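Local coordinates for protein cystathionine gamma-synthase (Xanthomonas oryzae pv. oryzae KACC 10331, PDB 6LD7) that probably uses pyridoxal 5'-phosphate to make cystathionine in methionine biosynthesis, at residues C14-A20 with A73-G77; L93-A97 with Q232-A237; L135-L141 with I164-V170; G328-F332 with D382-L387. The protein carries 1 engineered substitution. All coordinates share one frame; numbering follows the deposited sequence.

Contact 1 (C14-A20 with A73-G77)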
loop_
_atom_site.group_PDB
_atom_site.type_symbol
_atom_site.label_atom_id
_atom_site.label_comp_id
_atom_site.label_asym_id
_atom_site.label_seq_id
_atom_site.Cartn_x
_atom_site.Cartn_y
_atom_site.Cartn_z
ATOM N N CYS C 14 21.205 23.382 -5.185
ATOM C CA CYS C 14 21.664 22.407 -4.147
ATOM C C CYS C 14 22.425 21.274 -4.863
ATOM O O CYS C 14 22.378 21.299 -6.103
ATOM C CB CYS C 14 20.460 21.875 -3.365
ATOM S SG CYS C 14 19.158 21.095 -4.367
ATOM N N THR C 15 23.072 20.309 -4.183
ATOM C CA THR C 15 23.605 19.086 -4.867
ATOM C C THR C 15 22.468 18.091 -5.271
ATOM O O THR C 15 21.266 18.261 -4.823
ATOM C CB THR C 15 24.699 18.361 -4.064
ATOM O OG1 THR C 15 23.943 17.652 -3.081
ATOM C CG2 THR C 15 25.762 19.301 -3.497
ATOM N N ALA C 16 22.845 17.050 -6.038
ATOM C CA ALA C 16 22.006 15.870 -6.429
ATOM C C ALA C 16 21.547 15.067 -5.194
ATOM O O ALA C 16 20.366 14.599 -5.176
ATOM C CB ALA C 16 22.778 14.923 -7.372
ATOM N N ALA C 17 22.452 14.810 -4.229
ATOM C CA ALA C 17 22.057 14.117 -2.984
ATOM C C ALA C 17 20.972 14.980 -2.326
ATOM O O ALA C 17 19.920 14.477 -1.987
ATOM C CB ALA C 17 23.228 13.925 -2.049
ATOM N N THR C 18 21.207 16.277 -2.132
ATOM C CA THR C 18 20.209 17.112 -1.422
ATOM C C THR C 18 18.842 17.064 -2.138
ATOM O O THR C 18 17.800 16.872 -1.481
ATOM C CB THR C 18 20.734 18.519 -1.242
ATOM O OG1 THR C 18 21.895 18.482 -0.414
ATOM C CG2 THR C 18 19.680 19.423 -0.662
ATOM N N ALA C 19 18.818 17.212 -3.456
ATOM C CA ALA C 19 17.561 17.262 -4.270
ATOM C C ALA C 19 16.774 15.949 -4.172
ATOM O O ALA C 19 15.570 15.991 -3.949
ATOM C CB ALA C 19 17.898 17.601 -5.718
ATOM N N ALA C 20 17.453 14.807 -4.236
ATOM C CA ALA C 20 16.806 13.481 -4.149
ATOM C C ALA C 20 16.245 13.268 -2.721
ATOM O O ALA C 20 15.083 12.874 -2.507
ATOM C CB ALA C 20 17.828 12.419 -4.527
ATOM N N ALA C 73 13.725 14.514 -13.460
ATOM C CA ALA C 73 14.078 15.584 -14.402
ATOM C C ALA C 73 15.185 16.456 -13.766
ATOM O O ALA C 73 16.143 16.776 -14.457
ATOM C CB ALA C 73 12.900 16.438 -14.737
ATOM N N GLU C 74 15.021 16.834 -12.514
ATOM C CA GLU C 74 15.993 17.656 -11.754
ATOM C C GLU C 74 17.341 16.925 -11.616
ATOM O O GLU C 74 18.352 17.538 -11.844
ATOM C CB GLU C 74 15.483 18.091 -10.396
ATOM C CG GLU C 74 16.529 18.984 -9.685
ATOM C CD GLU C 74 16.100 19.557 -8.333
ATOM O OE1 GLU C 74 14.944 19.281 -7.910
ATOM O OE2 GLU C 74 16.922 20.257 -7.669
ATOM N N LEU C 75 17.416 15.661 -11.291
ATOM C CA LEU C 75 18.698 14.921 -11.193
ATOM C C LEU C 75 19.330 14.798 -12.570
ATOM O O LEU C 75 20.534 14.802 -12.621
ATOM C CB LEU C 75 18.422 13.501 -10.705
ATOM C CG LEU C 75 18.524 13.191 -9.222
ATOM C CD1 LEU C 75 18.417 14.386 -8.338
ATOM C CD2 LEU C 75 17.588 12.049 -8.817
ATOM N N GLU C 76 18.581 14.583 -13.655
ATOM C CA GLU C 76 19.212 14.401 -14.980
ATOM C C GLU C 76 19.525 15.780 -15.624
ATOM O O GLU C 76 20.212 15.817 -16.602
ATOM C CB GLU C 76 18.370 13.503 -15.867
ATOM C CG GLU C 76 18.384 12.038 -15.497
ATOM C CD GLU C 76 19.642 11.225 -15.873
ATOM O OE1 GLU C 76 20.759 11.800 -16.196
ATOM O OE2 GLU C 76 19.573 10.004 -15.693
ATOM N N GLY C 77 18.973 16.877 -15.139
ATOM C CA GLY C 77 19.101 18.223 -15.730
ATOM C C GLY C 77 18.159 18.389 -16.887
ATOM O O GLY C 77 18.541 19.019 -17.859
#
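The carboxylate of Glu74 lays one face against the methyl of Ala19, with OE2 3.4 Å from Ala19 CB and CD 3.7 Å from the same carbon. Beyond OE2, displaced to that same side of the plane, comes Cys14 SG. Glu74 gets there through a fully extended chain, CG anti to the backbone N (chi1 -178°), which carries the acid across from helix 63-76 to the first turn of helix 16-21. Beside it Leu75 supplies the apolar half. Its CD1 lies 3.7 Å from Ala16 O and 4.2 Å from Ala19 CB, while the other branch, CD2, meets Ala20 CB at 4.3 Å. Leu256 of helix 246-256 packs on both Leu75 and Ala20. Gly77, with positive phi, ends the helix that bears Glu74 and Leu75. The short helix opposite begins at an N-cap: Thr15 OG1 accepts from Thr18 N at 3.2 Å, almost straight. Thr15 N and Thr18 OG1 also bond Asp382 of the second subunit, which places this turn at a subunit boundary. Contact between the two segments therefore rests on leucine and alanine methyls, with the Glu74 carboxylate lying on Ala19 and no direct polar bond between them.

Contact 2 (L93-A97 with Q232-A237)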
loop_
_atom_site.group_PDB
_atom_site.type_symbol
_atom_site.label_atom_id
_atom_site.label_comp_id
_atom_site.label_asym_id
_atom_site.label_seq_id
_atom_site.Cartn_x
_atom_site.Cartn_y
_atom_site.Cartn_z
ATOM N N LEU C 93 7.734 4.048 -25.289
ATOM C CA LEU C 93 7.309 5.453 -25.407
ATOM C C LEU C 93 8.216 6.262 -26.364
ATOM O O LEU C 93 7.735 6.954 -27.305
ATOM C CB LEU C 93 7.325 6.008 -23.996
ATOM C CG LEU C 93 7.050 7.509 -23.958
ATOM C CD1 LEU C 93 5.724 7.850 -24.592
ATOM C CD2 LEU C 93 7.138 8.027 -22.557
ATOM N N VAL C 94 9.532 6.177 -26.210
ATOM C CA VAL C 94 10.452 6.933 -27.092
ATOM C C VAL C 94 10.287 6.494 -28.550
ATOM O O VAL C 94 10.259 7.360 -29.372
ATOM C CB VAL C 94 11.894 6.741 -26.668
ATOM C CG1 VAL C 94 12.826 7.379 -27.674
ATOM C CG2 VAL C 94 12.106 7.241 -25.235
ATOM N N LEU C 95 10.265 5.205 -28.830
ATOM C CA LEU C 95 10.068 4.689 -30.202
ATOM C C LEU C 95 8.825 5.297 -30.845
ATOM O O LEU C 95 8.916 5.668 -32.020
ATOM C CB LEU C 95 9.957 3.177 -30.216
ATOM C CG LEU C 95 11.171 2.427 -29.666
ATOM C CD1 LEU C 95 10.840 0.916 -29.662
ATOM C CD2 LEU C 95 12.414 2.714 -30.476
ATOM N N ASN C 96 7.720 5.382 -30.112
ATOM C CA ASN C 96 6.461 5.930 -30.640
ATOM C C ASN C 96 6.529 7.456 -30.700
ATOM O O ASN C 96 5.970 8.041 -31.622
ATOM C CB ASN C 96 5.289 5.516 -29.760
ATOM C CG ASN C 96 4.832 4.107 -30.043
ATOM O OD1 ASN C 96 4.025 3.896 -30.954
ATOM N ND2 ASN C 96 5.291 3.155 -29.238
ATOM N N ALA C 97 7.175 8.156 -29.793
ATOM C CA ALA C 97 7.171 9.620 -29.894
ATOM C C ALA C 97 8.115 10.071 -31.007
ATOM O O ALA C 97 7.939 11.149 -31.581
ATOM C CB ALA C 97 7.599 10.263 -28.618
ATOM N N GLN C 232 5.617 16.155 -26.033
ATOM C CA GLN C 232 5.311 15.034 -26.935
ATOM C C GLN C 232 5.367 13.723 -26.177
ATOM O O GLN C 232 4.449 12.905 -26.395
ATOM C CB GLN C 232 6.264 15.061 -28.108
ATOM C CG GLN C 232 6.057 16.316 -28.979
ATOM C CD GLN C 232 7.140 16.298 -30.040
ATOM O OE1 GLN C 232 7.337 15.285 -30.668
ATOM N NE2 GLN C 232 7.992 17.299 -30.113
ATOM N N LEU C 233 6.292 13.549 -25.244
ATOM C CA LEU C 233 6.311 12.271 -24.506
ATOM C C LEU C 233 5.070 12.134 -23.598
ATOM O O LEU C 233 4.522 11.010 -23.498
ATOM C CB LEU C 233 7.589 12.152 -23.705
ATOM C CG LEU C 233 8.901 12.102 -24.497
ATOM C CD1 LEU C 233 9.992 12.361 -23.515
ATOM C CD2 LEU C 233 9.084 10.749 -25.150
ATOM N N VAL C 234 4.632 13.225 -22.978
ATOM C CA VAL C 234 3.443 13.237 -22.102
ATOM C C VAL C 234 2.249 12.816 -22.956
ATOM O O VAL C 234 1.409 12.052 -22.519
ATOM C CB VAL C 234 3.291 14.632 -21.482
ATOM C CG1 VAL C 234 1.892 14.859 -20.861
ATOM C CG2 VAL C 234 4.367 14.900 -20.398
ATOM N N TRP C 235 2.122 13.389 -24.140
ATOM C CA TRP C 235 0.954 13.141 -24.998
ATOM C C TRP C 235 0.945 11.652 -25.427
ATOM O O TRP C 235 -0.058 11.012 -25.265
ATOM C CB TRP C 235 1.020 14.103 -26.182
ATOM C CG TRP C 235 -0.223 14.026 -27.005
ATOM C CD1 TRP C 235 -1.271 14.917 -26.951
ATOM C CD2 TRP C 235 -0.539 13.013 -28.013
ATOM N NE1 TRP C 235 -2.207 14.534 -27.898
ATOM C CE2 TRP C 235 -1.809 13.375 -28.543
ATOM C CE3 TRP C 235 0.139 11.911 -28.570
ATOM C CZ2 TRP C 235 -2.443 12.597 -29.527
ATOM C CZ3 TRP C 235 -0.484 11.129 -29.518
ATOM C CH2 TRP C 235 -1.758 11.479 -30.007
ATOM N N TRP C 236 2.066 11.107 -25.877
ATOM C CA TRP C 236 2.184 9.708 -26.324
ATOM C C TRP C 236 1.989 8.744 -25.157
ATOM O O TRP C 236 1.359 7.662 -25.363
ATOM C CB TRP C 236 3.483 9.472 -27.056
ATOM C CG TRP C 236 3.404 9.937 -28.480
ATOM C CD1 TRP C 236 3.954 11.068 -28.987
ATOM C CD2 TRP C 236 2.836 9.210 -29.585
ATOM N NE1 TRP C 236 3.665 11.128 -30.309
ATOM C CE2 TRP C 236 2.943 10.044 -30.704
ATOM C CE3 TRP C 236 2.030 8.067 -29.673
ATOM C CZ2 TRP C 236 2.461 9.692 -31.967
ATOM C CZ3 TRP C 236 1.565 7.688 -30.915
ATOM C CH2 TRP C 236 1.781 8.493 -32.046
ATOM N N ALA C 237 2.483 9.069 -23.972
ATOM C CA ALA C 237 2.321 8.174 -22.814
ATOM C C ALA C 237 0.831 8.051 -22.436
ATOM O O ALA C 237 0.391 6.920 -22.152
ATOM C CB ALA C 237 3.194 8.611 -21.637
HETATM O O HOH W 1 5.622 13.350 -31.134
#
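Trp236 turns one face of its indole to the last turn of helix 87-98. Its CG stands anti to the carbonyl carbon (chi1 -80°), which sends the ring across the opposing backbone: Asn96 O sits 3.7 Å above the ring plane, over the centre, and Ala97 CA makes a CH-pi contact with the five-membered ring at 3.9 Å from its centroid. Trp235 CZ3 covers the opposite face. Leu93 instead has CG anti to the backbone N (chi1 174°), and its CD1 lies against the backbone of helix 227-240, beside Leu233 O, 3.5 Å from Ala237 N and 3.7 Å from Trp236 CB. Leu233 crosses Leu93 at about a right angle, its CD2 reaching Ala97 CB at 3.8 Å. The helix segments pass at 107° with axes 9.4 Å apart, both resting on Val82 and Val222 of the large sheet. The Asn96 O over the ring accepts a hydrogen bond from Lys125 NZ of the third subunit. At the Ala97 end, one water accepts from Trp236 NE1 and donates to Gln232 OE1 (2.6 Å) and Ala97 O. It satisfies the indole N-H, links helices that share no direct hydrogen bond here, and probably helps fix the ring.

Contact 3 (L135-L141 with I164-V170). Engineered in segment 135-141: Val137 (natural residue Asp).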
loop_
_atom_site.group_PDB
_atom_site.type_symbol
_atom_site.label_atom_id
_atom_site.label_comp_id
_atom_site.label_asym_id
_atom_site.label_seq_id
_atom_site.Cartn_x
_atom_site.Cartn_y
_atom_site.Cartn_z
ATOM N N LEU C 135 29.196 1.217 -31.100
ATOM C CA LEU C 135 29.418 2.645 -30.849
ATOM C C LEU C 135 30.809 2.922 -30.246
ATOM O O LEU C 135 31.146 4.121 -30.073
ATOM C CB LEU C 135 28.268 3.163 -29.969
ATOM C CG LEU C 135 26.855 3.041 -30.541
ATOM C CD1 LEU C 135 25.904 3.808 -29.654
ATOM C CD2 LEU C 135 26.747 3.577 -31.951
ATOM N N THR C 136 31.578 1.920 -29.818
ATOM C CA THR C 136 32.989 2.125 -29.379
ATOM C C THR C 136 33.939 2.033 -30.591
ATOM O O THR C 136 35.075 2.191 -30.413
ATOM C CB THR C 136 33.421 1.062 -28.370
ATOM O OG1 THR C 136 33.443 -0.251 -28.979
ATOM C CG2 THR C 136 32.501 1.019 -27.175
ATOM N N VAL C 137 33.461 1.729 -31.797
ATOM C CA VAL C 137 34.289 1.662 -33.031
ATOM C C VAL C 137 33.950 2.835 -33.931
ATOM O O VAL C 137 32.892 2.903 -34.545
ATOM C CB VAL C 137 34.112 0.330 -33.779
ATOM C CG1 VAL C 137 34.970 0.301 -35.044
ATOM C CG2 VAL C 137 34.387 -0.834 -32.873
ATOM N N PRO C 138 34.878 3.789 -34.141
ATOM C CA PRO C 138 34.519 4.983 -34.910
ATOM C C PRO C 138 33.937 4.663 -36.284
ATOM O O PRO C 138 33.039 5.346 -36.684
ATOM C CB PRO C 138 35.827 5.816 -34.939
ATOM C CG PRO C 138 36.493 5.394 -33.578
ATOM C CD PRO C 138 36.159 3.917 -33.418
ATOM N N ARG C 139 34.498 3.695 -37.003
ATOM C CA ARG C 139 34.064 3.429 -38.385
ATOM C C ARG C 139 32.630 2.834 -38.361
ATOM O O ARG C 139 31.826 3.180 -39.224
ATOM C CB ARG C 139 35.076 2.519 -39.123
ATOM C CG ARG C 139 34.694 2.263 -40.578
ATOM C CD ARG C 139 34.452 3.597 -41.334
ATOM N NE ARG C 139 34.140 3.332 -42.740
ATOM C CZ ARG C 139 35.074 3.179 -43.697
ATOM N NH1 ARG C 139 34.756 2.931 -44.948
ATOM N NH2 ARG C 139 36.321 3.422 -43.438
ATOM N N SER C 140 32.309 1.977 -37.410
ATOM C CA SER C 140 30.944 1.387 -37.230
ATOM C C SER C 140 29.940 2.515 -37.007
ATOM O O SER C 140 28.947 2.620 -37.725
ATOM C CB SER C 140 30.924 0.426 -36.119
ATOM O OG SER C 140 29.667 -0.268 -36.110
ATOM N N LEU C 141 30.277 3.457 -36.141
ATOM C CA LEU C 141 29.383 4.595 -35.912
ATOM C C LEU C 141 29.270 5.372 -37.208
ATOM O O LEU C 141 28.167 5.746 -37.533
ATOM C CB LEU C 141 29.940 5.517 -34.835
ATOM C CG LEU C 141 29.106 6.775 -34.633
ATOM C CD1 LEU C 141 27.683 6.397 -34.234
ATOM C CD2 LEU C 141 29.761 7.733 -33.635
ATOM N N ILE C 164 32.289 0.798 -22.375
ATOM C CA ILE C 164 31.980 2.222 -22.187
ATOM C C ILE C 164 31.839 2.878 -23.542
ATOM O O ILE C 164 32.764 2.824 -24.339
ATOM C CB ILE C 164 33.089 2.816 -21.339
ATOM C CG1 ILE C 164 33.383 1.980 -20.077
ATOM C CG2 ILE C 164 32.796 4.243 -20.975
ATOM C CD1 ILE C 164 32.263 1.951 -19.099
ATOM N N THR C 165 30.736 3.538 -23.803
ATOM C CA THR C 165 30.580 4.355 -24.995
ATOM C C THR C 165 30.887 5.782 -24.612
ATOM O O THR C 165 30.384 6.288 -23.556
ATOM C CB THR C 165 29.142 4.293 -25.504
ATOM O OG1 THR C 165 28.825 2.918 -25.715
ATOM C CG2 THR C 165 28.939 5.115 -26.739
ATOM N N ASP C 166 31.575 6.458 -25.517
ATOM C CA ASP C 166 32.022 7.850 -25.299
ATOM C C ASP C 166 30.882 8.771 -25.651
ATOM O O ASP C 166 30.547 8.967 -26.843
ATOM C CB ASP C 166 33.326 8.058 -26.062
ATOM C CG ASP C 166 33.874 9.470 -25.998
ATOM O OD1 ASP C 166 33.117 10.452 -25.593
ATOM O OD2 ASP C 166 35.062 9.560 -26.328
ATOM N N LEU C 167 30.218 9.285 -24.637
ATOM C CA LEU C 167 28.994 10.092 -24.849
ATOM C C LEU C 167 29.300 11.285 -25.744
ATOM O O LEU C 167 28.502 11.574 -26.685
ATOM C CB LEU C 167 28.421 10.540 -23.494
ATOM C CG LEU C 167 27.838 9.401 -22.643
ATOM C CD1 LEU C 167 27.392 9.908 -21.295
ATOM C CD2 LEU C 167 26.661 8.759 -23.367
ATOM N N ARG C 168 30.281 12.085 -25.377
ATOM C CA ARG C 168 30.542 13.358 -26.115
ATOM C C ARG C 168 30.832 13.005 -27.593
ATOM O O ARG C 168 30.315 13.660 -28.484
ATOM C CB ARG C 168 31.744 14.160 -25.533
ATOM C CG ARG C 168 31.691 15.610 -26.002
ATOM C CD ARG C 168 32.750 16.525 -25.448
ATOM N NE ARG C 168 32.523 16.978 -24.092
ATOM C CZ ARG C 168 33.017 16.435 -22.963
ATOM N NH1 ARG C 168 33.786 15.354 -22.952
ATOM N NH2 ARG C 168 32.649 16.954 -21.807
ATOM N N PHE C 169 31.671 12.019 -27.844
ATOM C CA PHE C 169 32.025 11.606 -29.232
ATOM C C PHE C 169 30.735 11.243 -29.984
ATOM O O PHE C 169 30.433 11.771 -31.129
ATOM C CB PHE C 169 33.035 10.437 -29.196
ATOM C CG PHE C 169 33.256 9.772 -30.534
ATOM C CD1 PHE C 169 33.815 10.476 -31.588
ATOM C CD2 PHE C 169 32.980 8.425 -30.712
ATOM C CE1 PHE C 169 33.973 9.872 -32.840
ATOM C CE2 PHE C 169 33.154 7.815 -31.943
ATOM C CZ PHE C 169 33.634 8.541 -33.020
ATOM N N VAL C 170 29.945 10.323 -29.400
ATOM C CA VAL C 170 28.773 9.792 -30.163
ATOM C C VAL C 170 27.757 10.892 -30.386
ATOM O O VAL C 170 27.266 11.036 -31.543
ATOM C CB VAL C 170 28.153 8.559 -29.510
ATOM C CG1 VAL C 170 26.878 8.121 -30.220
ATOM C CG2 VAL C 170 29.165 7.456 -29.524
HETATM O O HOH W 2 32.484 5.413 -28.100
#
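Leu141 and Phe169 reach toward each other across the contact, Leu141 CD2 coming to 3.8 Å from Phe169 CE2. CZ of the ring also lies near Pro138, whose CB is 4.0 Å from Phe169 CZ; both neighbours reach the ring obliquely. The same Leu141 methyl bears on Val170 CG2, so one branch is shared between ring and valine. Phe169 holds its CG anti to the backbone N (chi1 169°), which swings the phenyl out of its own first helical turn and over the turn that begins at Pro138. Deeper in, Leu135 CB packs on Thr165 CG2 at 3.8 Å, and toward the surface Thr136 CG2 lies 3.4 Å from Ile164 O.

A water ties the two loops together, donating to Leu135 O (2.7 Å) and accepting from Asp166 N (2.9 Å). These loops lead into the helices of two beta-alpha-beta crossovers in the seven-stranded alpha/beta sheet: helix 138-145 joins strands 129-133 and 151-155, and helix 167-176 joins strands 151-155 and 180-184. Ile154 of the shared strand packs on Leu135, Thr165 and Val170.

The start of helix 167-176 helps to place Phe169: Asp166 OD1 accepts from Phe169 N at 3.1 Å with a nearly straight N-H (174°) that arrives from well above the carboxylate plane. The N-cap residue of helix 138-145 is Val137, an engineered replacement of the natural Asp. Thr136 OG1 is bonded by Asp134, and farther out Gln303 of helix 297-303 grips Thr165 O with NE2 and Leu167 N with OE1.

Contact 4 (G328-F332 with D382-L387)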
loop_
_atom_site.group_PDB
_atom_site.type_symbol
_atom_site.label_atom_id
_atom_site.label_comp_id
_atom_site.label_asym_id
_atom_site.label_seq_id
_atom_site.Cartn_x
_atom_site.Cartn_y
_atom_site.Cartn_z
ATOM N N GLY C 328 27.071 -23.176 -2.744
ATOM C CA GLY C 328 26.664 -22.605 -1.419
ATOM C C GLY C 328 26.839 -21.088 -1.155
ATOM O O GLY C 328 27.076 -20.733 0.013
ATOM N N LEU C 329 26.612 -20.162 -2.094
ATOM C CA LEU C 329 26.722 -18.709 -1.820
ATOM C C LEU C 329 25.675 -18.309 -0.785
ATOM O O LEU C 329 24.508 -18.678 -0.966
ATOM C CB LEU C 329 26.480 -17.968 -3.128
ATOM C CG LEU C 329 27.635 -18.046 -4.120
ATOM C CD1 LEU C 329 27.218 -17.379 -5.408
ATOM C CD2 LEU C 329 28.890 -17.405 -3.562
ATOM N N ARG C 330 26.058 -17.676 0.314
ATOM C CA ARG C 330 25.088 -17.269 1.365
ATOM C C ARG C 330 24.574 -15.846 1.164
ATOM O O ARG C 330 23.488 -15.530 1.660
ATOM C CB ARG C 330 25.747 -17.405 2.730
ATOM C CG ARG C 330 26.431 -18.757 2.960
ATOM C CD ARG C 330 27.034 -18.828 4.378
ATOM N NE ARG C 330 25.890 -18.933 5.290
ATOM C CZ ARG C 330 25.514 -18.080 6.269
ATOM N NH1 ARG C 330 26.224 -17.020 6.625
ATOM N NH2 ARG C 330 24.400 -18.331 6.931
ATOM N N TYR C 331 25.271 -14.990 0.425
ATOM C CA TYR C 331 24.920 -13.544 0.438
ATOM C C TYR C 331 24.713 -13.021 -0.978
ATOM O O TYR C 331 24.479 -11.833 -1.133
ATOM C CB TYR C 331 25.967 -12.732 1.221
ATOM C CG TYR C 331 26.261 -13.267 2.593
ATOM C CD1 TYR C 331 25.242 -13.548 3.510
ATOM C CD2 TYR C 331 27.565 -13.392 3.005
ATOM C CE1 TYR C 331 25.524 -14.052 4.775
ATOM C CE2 TYR C 331 27.876 -13.897 4.255
ATOM C CZ TYR C 331 26.861 -14.225 5.132
ATOM O OH TYR C 331 27.291 -14.647 6.344
ATOM N N PHE C 332 24.738 -13.877 -1.989
ATOM C CA PHE C 332 24.417 -13.511 -3.391
ATOM C C PHE C 332 23.254 -14.410 -3.812
ATOM O O PHE C 332 23.395 -15.610 -3.764
ATOM C CB PHE C 332 25.600 -13.745 -4.328
ATOM C CG PHE C 332 26.780 -12.811 -4.167
ATOM C CD1 PHE C 332 27.674 -12.961 -3.106
ATOM C CD2 PHE C 332 26.891 -11.679 -4.943
ATOM C CE1 PHE C 332 28.722 -12.087 -2.927
ATOM C CE2 PHE C 332 27.941 -10.786 -4.757
ATOM C CZ PHE C 332 28.829 -10.980 -3.729
ATOM N N ASP C 382 31.660 -9.632 4.711
ATOM C CA ASP C 382 30.817 -10.841 4.457
ATOM C C ASP C 382 30.827 -11.184 2.985
ATOM O O ASP C 382 30.964 -12.366 2.662
ATOM C CB ASP C 382 29.385 -10.652 4.958
ATOM C CG ASP C 382 29.265 -10.569 6.466
ATOM O OD1 ASP C 382 30.083 -11.266 7.147
ATOM O OD2 ASP C 382 28.362 -9.790 6.965
ATOM N N LEU C 383 30.611 -10.204 2.108
ATOM C CA LEU C 383 30.639 -10.493 0.660
ATOM C C LEU C 383 31.971 -11.116 0.283
ATOM O O LEU C 383 31.959 -12.053 -0.514
ATOM C CB LEU C 383 30.392 -9.228 -0.159
ATOM C CG LEU C 383 29.061 -8.571 0.151
ATOM C CD1 LEU C 383 28.808 -7.409 -0.801
ATOM C CD2 LEU C 383 27.914 -9.608 0.065
ATOM N N LEU C 384 33.088 -10.647 0.843
ATOM C CA LEU C 384 34.426 -11.216 0.482
ATOM C C LEU C 384 34.611 -12.651 1.029
ATOM O O LEU C 384 35.101 -13.529 0.304
ATOM C CB LEU C 384 35.527 -10.319 1.014
ATOM C CG LEU C 384 35.644 -8.936 0.393
ATOM C CD1 LEU C 384 36.637 -8.125 1.204
ATOM C CD2 LEU C 384 36.102 -9.017 -1.031
ATOM N N ILE C 385 34.149 -12.928 2.222
ATOM C CA ILE C 385 34.201 -14.317 2.780
ATOM C C ILE C 385 33.376 -15.244 1.871
ATOM O O ILE C 385 33.875 -16.314 1.418
ATOM C CB ILE C 385 33.646 -14.291 4.209
ATOM C CG1 ILE C 385 34.641 -13.611 5.174
ATOM C CG2 ILE C 385 33.252 -15.710 4.646
ATOM C CD1 ILE C 385 33.973 -13.283 6.529
ATOM N N ASP C 386 32.182 -14.797 1.487
ATOM C CA ASP C 386 31.311 -15.586 0.577
ATOM C C ASP C 386 31.999 -15.843 -0.759
ATOM O O ASP C 386 31.982 -17.035 -1.205
ATOM C CB ASP C 386 29.967 -14.888 0.393
ATOM C CG ASP C 386 28.759 -15.802 0.167
ATOM O OD1 ASP C 386 28.770 -16.983 0.648
ATOM O OD2 ASP C 386 27.781 -15.299 -0.471
ATOM N N LEU C 387 32.603 -14.829 -1.389
ATOM C CA LEU C 387 33.268 -15.061 -2.700
ATOM C C LEU C 387 34.524 -15.940 -2.574
ATOM O O LEU C 387 34.765 -16.831 -3.479
ATOM C CB LEU C 387 33.589 -13.742 -3.383
ATOM C CG LEU C 387 32.384 -12.899 -3.765
ATOM C CD1 LEU C 387 32.827 -11.506 -4.125
ATOM C CD2 LEU C 387 31.589 -13.519 -4.903
#
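Asp386 turns its carboxylate, with chi1 at -148° well short of a full anti position, outward from helix 380-396 and onto the backbone of Arg330 and Tyr331. The arrangement belongs to the C-terminal domain, which carries the five-stranded mixed sheet; here a helix aspartate accepts from two consecutive backbone amides in the loop between helix 319-327 and strand 333-334. Arg330 N gives a straight bond (177°) to Asp386 OD1 at 2.8 Å, on the syn lone pair of that oxygen. Tyr331 N reaches Asp386 OD2 at 2.7 Å in a more bent bond, arriving 43° above the carboxylate plane. Both bonds fix the rotation of this buried acid and probably stabilise its charge.

Side chains close in around this carboxylate. The Tyr331 ring has Arg330 CB over the centre of one face, and Asp382 O near its plane at the edge, 3.6 Å from Tyr331 CD2. Asp382 CB meets Tyr331 CE2, whereas its carboxylate is held by Thr15 and Thr18 of the second subunit. Leu383 CD2 fills the angle between the two aromatic residues, 3.9 Å from Tyr331 CB and 4.0 Å from Phe332 CE1. Leu387, backed by Ile273 and Leu276 of helix 259-277, crosses Phe332 at about a right angle, its CD2 making an off-centre CH-pi contact with the ring. The phenyl plane of Phe332 is turned only slightly from that of the Asp386 carboxylate, and OD2 lies in the ring plane at its edge, 3.5 Å from Phe332 CD1.

Within one chain the four contacts are separate, contacts 1 and 4 having centres about 34 Å apart. Assembly brings those two together: Thr15 and Thr18 of contact 1 bond Asp382 of contact 4 in the second subunit, an aspartate one helical turn from the acid that holds the loop there. Contact 2 faces the third subunit instead, while contact 3 touches no other chain. Contacts 2 and 3, with centres about 26 Å apart, pack helices against the same large sheet; contacts 2 and 4 lie on opposite sides of the chain's centre, about 43 Å between centres. None of the four includes Lys209, the predicted pyridoxal phosphate attachment residue.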